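Long-range contacts in mbSHANK1 protein (Monosiga brevicollis, PDB 6X23), which binds a GIRK3 peptide through its PDZ domain and, as a SHANK-family scaffold, probably acts as an adaptor for membrane receptors: residues Q43-V48 with A57-G62; R64-N69 with R95-L100. One frame throughout, in Å; residues are numbered along the deposited sequence.

Contact 1: residues Q43-V48 with A57-G62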
loop_
_atom_site.group_PDB
_atom_site.type_symbol
_atom_site.label_atom_id
_atom_site.label_comp_id
_atom_site.label_asym_id
_atom_site.label_seq_id
_atom_site.Cartn_x
_atom_site.Cartn_y
_atom_site.Cartn_z
ATOM N N GLN A 43 3.504 2.436 -6.738
ATOM C CA GLN A 43 3.027 1.087 -6.468
ATOM C C GLN A 43 1.544 1.125 -6.148
ATOM O O GLN A 43 0.982 2.179 -5.902
ATOM C CB GLN A 43 3.791 0.467 -5.299
ATOM C CG GLN A 43 5.281 0.672 -5.374
ATOM C CD GLN A 43 5.858 0.140 -6.660
ATOM O OE1 GLN A 43 5.790 -1.063 -6.931
ATOM N NE2 GLN A 43 6.400 1.035 -7.482
ATOM N N TRP A 44 0.906 -0.041 -6.123
ATOM C CA TRP A 44 -0.522 -0.053 -5.834
ATOM C C TRP A 44 -0.968 -1.398 -5.268
ATOM O O TRP A 44 -0.295 -2.421 -5.412
ATOM C CB TRP A 44 -1.343 0.307 -7.071
ATOM C CG TRP A 44 -1.059 -0.521 -8.262
ATOM C CD1 TRP A 44 -0.016 -0.382 -9.129
ATOM C CD2 TRP A 44 -1.851 -1.610 -8.753
ATOM N NE1 TRP A 44 -0.095 -1.339 -10.120
ATOM C CE2 TRP A 44 -1.216 -2.099 -9.915
ATOM C CE3 TRP A 44 -3.032 -2.221 -8.320
ATOM C CZ2 TRP A 44 -1.724 -3.169 -10.647
ATOM C CZ3 TRP A 44 -3.536 -3.279 -9.049
ATOM C CH2 TRP A 44 -2.880 -3.746 -10.198
ATOM N N VAL A 45 -2.129 -1.360 -4.617
ATOM C CA VAL A 45 -2.731 -2.503 -3.934
ATOM C C VAL A 45 -3.555 -3.289 -4.951
ATOM O O VAL A 45 -4.408 -2.718 -5.640
ATOM C CB VAL A 45 -3.605 -2.024 -2.759
ATOM C CG1 VAL A 45 -4.087 -3.210 -1.911
ATOM C CG2 VAL A 45 -2.863 -0.998 -1.904
ATOM N N ARG A 46 -3.117 -4.529 -5.184
ATOM C CA ARG A 46 -3.680 -5.441 -6.222
ATOM C C ARG A 46 -4.791 -6.310 -5.660
ATOM O O ARG A 46 -5.640 -6.708 -6.462
ATOM C CB ARG A 46 -2.621 -6.357 -6.833
ATOM C CG ARG A 46 -2.947 -6.821 -8.247
ATOM C CD ARG A 46 -1.729 -7.254 -9.048
ATOM N NE ARG A 46 -1.344 -6.386 -10.155
ATOM C CZ ARG A 46 -1.930 -6.372 -11.350
ATOM N NH1 ARG A 46 -1.504 -5.558 -12.297
ATOM N NH2 ARG A 46 -2.946 -7.171 -11.603
ATOM N N ASN A 47 -4.748 -6.582 -4.363
ATOM C CA ASN A 47 -5.766 -7.374 -3.622
ATOM C C ASN A 47 -5.472 -7.268 -2.127
ATOM O O ASN A 47 -4.376 -6.897 -1.791
ATOM C CB ASN A 47 -5.874 -8.831 -4.080
ATOM C CG ASN A 47 -4.917 -9.762 -3.377
ATOM O OD1 ASN A 47 -5.176 -10.185 -2.259
ATOM N ND2 ASN A 47 -3.817 -10.083 -4.035
ATOM N N VAL A 48 -6.459 -7.537 -1.266
ATOM C CA VAL A 48 -6.243 -7.391 0.207
ATOM C C VAL A 48 -6.944 -8.538 0.944
ATOM O O VAL A 48 -8.097 -8.850 0.583
ATOM C CB VAL A 48 -6.739 -6.015 0.698
ATOM C CG1 VAL A 48 -6.978 -5.981 2.200
ATOM C CG2 VAL A 48 -5.804 -4.890 0.280
ATOM N N ALA A 57 -8.266 -1.972 8.296
ATOM C CA ALA A 57 -8.051 -0.537 8.305
ATOM C C ALA A 57 -8.621 0.143 7.074
ATOM O O ALA A 57 -8.574 1.374 6.978
ATOM C CB ALA A 57 -6.568 -0.232 8.430
ATOM N N GLY A 58 -9.160 -0.617 6.128
ATOM C CA GLY A 58 -9.856 -0.018 5.007
ATOM C C GLY A 58 -9.021 0.193 3.778
ATOM O O GLY A 58 -9.405 0.984 2.911
ATOM N N LEU A 59 -7.873 -0.453 3.688
ATOM C CA LEU A 59 -7.166 -0.508 2.421
ATOM C C LEU A 59 -8.030 -1.271 1.428
ATOM O O LEU A 59 -8.706 -2.231 1.799
ATOM C CB LEU A 59 -5.808 -1.198 2.607
ATOM C CG LEU A 59 -4.897 -1.001 1.408
ATOM C CD1 LEU A 59 -4.492 0.467 1.329
ATOM C CD2 LEU A 59 -3.682 -1.897 1.478
ATOM N N GLN A 60 -8.059 -0.833 0.175
ATOM C CA GLN A 60 -8.851 -1.556 -0.807
ATOM C C GLN A 60 -8.047 -1.760 -2.075
ATOM O O GLN A 60 -7.156 -0.973 -2.404
ATOM C CB GLN A 60 -10.153 -0.836 -1.168
ATOM C CG GLN A 60 -10.832 -0.173 -0.016
ATOM C CD GLN A 60 -12.280 0.158 -0.316
ATOM O OE1 GLN A 60 -12.606 1.249 -0.764
ATOM N NE2 GLN A 60 -13.154 -0.799 -0.073
ATOM N N ALA A 61 -8.411 -2.806 -2.813
ATOM C CA ALA A 61 -7.755 -3.079 -4.082
ATOM C C ALA A 61 -7.851 -1.852 -4.970
ATOM O O ALA A 61 -8.872 -1.161 -4.994
ATOM C CB ALA A 61 -8.392 -4.289 -4.763
ATOM N N GLY A 62 -6.764 -1.549 -5.667
ATOM C CA GLY A 62 -6.722 -0.383 -6.495
ATOM C C GLY A 62 -6.173 0.846 -5.803
ATOM O O GLY A 62 -5.665 1.746 -6.481
#
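Val-45 and Leu-59 meet tip to tip. Leu-59 CD2 touches both methyls of the valine, lying 3.6 Å from Val-45 CG2 and 3.7 Å from Val-45 CG1. With CG anti to its backbone N (chi1 -167°), Leu-59 brings CG itself to 3.9 Å from Val-45 CG2. Val-48 comes in from another direction, crossing the leucine at about a right angle, with its CG2 3.9 Å from Leu-59 CD2. Phe-26 of strand 26-29 and Ala-54 of helix 53-57 each touch both Val-48 and Leu-59, which joins this apolar cluster to the strand and the helix.

The polar link is a single backbone bond: Gly-62 N donates to Val-45 O at 2.6 Å, nearly straight at hydrogen (163°). The positive phi of Gly-62 would press any CB onto the O of Ala-61, which favours glycine here. Just before it, Ala-61 CB packs 4.0 Å from Arg-46 O.

Pointing away from the loop, the less well ordered Arg-46 side chain hydrogen-bonds Ser-29 OG through NE and packs on an acidic side chain of the bound peptide. A Schellman-ended short helix whose following loop runs back beside strand 44-48 belongs to the PDZ fold.

Contact 2: residues R64-N69 with R95-L100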
loop_
_atom_site.group_PDB
_atom_site.type_symbol
_atom_site.label_atom_id
_atom_site.label_comp_id
_atom_site.label_asym_id
_atom_site.label_seq_id
_atom_site.Cartn_x
_atom_site.Cartn_y
_atom_site.Cartn_z
ATOM N N ARG A 64 -3.722 3.286 -4.554
ATOM C CA ARG A 64 -2.377 3.553 -5.040
ATOM C C ARG A 64 -1.570 4.236 -3.947
ATOM O O ARG A 64 -2.041 5.193 -3.333
ATOM C CB ARG A 64 -2.409 4.427 -6.297
ATOM C CG ARG A 64 -1.036 4.890 -6.739
ATOM C CD ARG A 64 -1.093 5.477 -8.132
ATOM N NE ARG A 64 -1.933 6.661 -8.199
ATOM C CZ ARG A 64 -1.478 7.880 -7.963
ATOM N NH1 ARG A 64 -0.203 8.045 -7.641
ATOM N NH2 ARG A 64 -2.291 8.924 -8.049
ATOM N N LEU A 65 -0.354 3.754 -3.730
ATOM C CA LEU A 65 0.485 4.189 -2.628
ATOM C C LEU A 65 1.101 5.546 -2.935
ATOM O O LEU A 65 1.781 5.711 -3.953
ATOM C CB LEU A 65 1.571 3.148 -2.388
ATOM C CG LEU A 65 2.349 3.317 -1.088
ATOM C CD1 LEU A 65 1.416 3.628 0.092
ATOM C CD2 LEU A 65 3.156 2.067 -0.801
ATOM N N LEU A 66 0.874 6.518 -2.059
ATOM C CA LEU A 66 1.471 7.831 -2.197
ATOM C C LEU A 66 2.498 8.126 -1.113
ATOM O O LEU A 66 3.592 8.614 -1.412
ATOM C CB LEU A 66 0.379 8.891 -2.176
ATOM C CG LEU A 66 -0.280 9.312 -3.493
ATOM C CD1 LEU A 66 -0.631 8.136 -4.383
ATOM C CD2 LEU A 66 -1.544 10.106 -3.171
ATOM N N GLU A 67 2.173 7.875 0.152
ATOM C CA GLU A 67 3.093 8.171 1.243
ATOM C C GLU A 67 3.163 6.972 2.175
ATOM O O GLU A 67 2.159 6.312 2.447
ATOM C CB GLU A 67 2.684 9.411 2.061
ATOM C CG GLU A 67 2.527 10.727 1.285
ATOM C CD GLU A 67 2.179 11.899 2.202
ATOM O OE1 GLU A 67 1.989 11.676 3.423
ATOM O OE2 GLU A 67 2.078 13.047 1.704
ATOM N N LEU A 68 4.361 6.723 2.677
ATOM C CA LEU A 68 4.648 5.684 3.648
ATOM C C LEU A 68 5.271 6.382 4.842
ATOM O O LEU A 68 6.333 6.993 4.708
ATOM C CB LEU A 68 5.602 4.656 3.044
ATOM C CG LEU A 68 6.219 3.576 3.916
ATOM C CD1 LEU A 68 5.118 2.682 4.391
ATOM C CD2 LEU A 68 7.189 2.801 3.072
ATOM N N ASN A 69 4.604 6.322 5.988
ATOM C CA ASN A 69 5.066 6.991 7.204
ATOM C C ASN A 69 5.420 8.453 6.924
ATOM O O ASN A 69 6.511 8.940 7.232
ATOM C CB ASN A 69 6.242 6.239 7.827
ATOM C CG ASN A 69 5.828 4.866 8.438
ATOM O OD1 ASN A 69 4.657 4.622 8.762
ATOM N ND2 ASN A 69 6.810 3.985 8.615
ATOM N N ARG A 95 -0.538 7.009 3.020
ATOM C CA ARG A 95 -1.448 7.883 2.297
ATOM C C ARG A 95 -1.596 7.330 0.887
ATOM O O ARG A 95 -0.597 7.013 0.241
ATOM C CB ARG A 95 -0.925 9.314 2.260
ATOM C CG ARG A 95 -1.843 10.307 1.575
ATOM C CD ARG A 95 -1.270 11.677 1.697
ATOM N NE ARG A 95 -2.258 12.677 1.326
ATOM C CZ ARG A 95 -2.006 13.983 1.339
ATOM N NH1 ARG A 95 -0.799 14.412 1.693
ATOM N NH2 ARG A 95 -2.950 14.856 0.989
ATOM N N ILE A 96 -2.827 7.203 0.414
ATOM C CA ILE A 96 -3.105 6.554 -0.860
ATOM C C ILE A 96 -4.074 7.391 -1.679
ATOM O O ILE A 96 -4.766 8.267 -1.165
ATOM C CB ILE A 96 -3.678 5.143 -0.675
ATOM C CG1 ILE A 96 -4.938 5.199 0.212
ATOM C CG2 ILE A 96 -2.582 4.216 -0.169
ATOM C CD1 ILE A 96 -6.273 5.170 -0.571
ATOM N N ALA A 97 -4.144 7.055 -2.967
ATOM C CA ALA A 97 -5.072 7.665 -3.912
ATOM C C ALA A 97 -6.052 6.604 -4.393
ATOM O O ALA A 97 -5.645 5.497 -4.750
ATOM C CB ALA A 97 -4.321 8.295 -5.091
ATOM N N ARG A 98 -7.337 6.946 -4.401
ATOM C CA ARG A 98 -8.416 5.995 -4.598
ATOM C C ARG A 98 -9.375 6.525 -5.646
ATOM O O ARG A 98 -9.805 7.678 -5.581
ATOM C CB ARG A 98 -9.156 5.742 -3.274
ATOM C CG ARG A 98 -10.501 5.123 -3.375
ATOM C CD ARG A 98 -10.988 4.766 -1.997
ATOM N NE ARG A 98 -10.067 3.865 -1.295
ATOM C CZ ARG A 98 -10.079 3.653 0.027
ATOM N NH1 ARG A 98 -10.948 4.281 0.809
ATOM N NH2 ARG A 98 -9.219 2.805 0.583
ATOM N N ARG A 99 -9.700 5.675 -6.608
ATOM C CA ARG A 99 -10.651 6.027 -7.645
ATOM C C ARG A 99 -11.958 6.467 -7.015
ATOM O O ARG A 99 -12.434 5.834 -6.083
ATOM C CB ARG A 99 -10.895 4.817 -8.538
ATOM C CG ARG A 99 -11.876 3.732 -7.973
ATOM C CD ARG A 99 -11.669 3.124 -6.525
ATOM N NE ARG A 99 -12.973 2.678 -5.989
ATOM C CZ ARG A 99 -13.795 3.440 -5.240
ATOM N NH1 ARG A 99 -13.422 4.651 -4.850
ATOM N NH2 ARG A 99 -14.997 2.996 -4.827
ATOM N N LEU A 100 -12.543 7.555 -7.491
ATOM C CA LEU A 100 -13.755 8.015 -6.821
ATOM C C LEU A 100 -15.022 7.640 -7.577
ATOM O O LEU A 100 -15.977 7.136 -6.966
ATOM C CB LEU A 100 -13.700 9.536 -6.595
ATOM C CG LEU A 100 -12.879 10.022 -5.396
ATOM C CD1 LEU A 100 -13.257 11.449 -4.988
ATOM C CD2 LEU A 100 -13.016 9.089 -4.205
#
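Arg-95 O takes two backbone donors at once, Leu-66 N at 2.8 Å and Glu-67 N at 2.9 Å, so two residues of one strand face a single residue of the other: a classic beta bulge. Beyond it Arg-95 N returns a bond to Glu-67 O, and on the near side Arg-64 and Ala-97 form a hydrogen-bonded pair through both their N-H groups.

Glu-67 and Arg-95, paired across the strands, lie side by side, pointing the same way. Glu-67 CD lies 3.5 Å from Arg-95 CD, and the salt bridge closes at the end, Arg-95 NH1 to Glu-67 OE2 at 3.2 Å. The two flat groups stand 83° apart, and NH1 approaches OE2 from above the carboxylate plane. With an alanine in place of Glu-67, NH1 of Arg-95 would have no carboxylate to meet here, and the extended arginine chain would probably be freer to turn.

On this face Leu-66 CD1 packs 3.8 Å from Ala-97 CB and lies over one face of the Arg-64 guanidinium, offset toward its rim; that guanidinium is salt-bridged to Glu-10. On the other face the side chains of Leu-65 and Ile-96 cross at about a right angle, CD1 of Leu-65 lying 4.0 Å from CG2 of Ile-96, and Leu-65 also touches Val-81 and Ile-85 of helix 78-87. This bulged antiparallel pair forms the middle of the main sheet of the PDZ domain, with strand 10-18 beyond 91-99.

From the N terminus, strands 10-18 and 26-29 come before either contact. Contact 1 then closes a short loop, bringing the chain back through helix 53-57 to lie beside strand 44-48. Contact 2 opens only after that loop is complete and closes a longer one, which carries strand 71-72 and helix 78-87 before the last strand returns. The two are in series and neither encloses the other, yet they touch directly. Gln-43 O probably accepts a bond from Leu-65 N, and Arg-98 NH2 probably bonds Gly-58 O while also forming a salt bridge with Asp-63. The first bond joins the start of strand 44-48 to strand 64-68, the second the loop after helix 53-57 to strand 91-99.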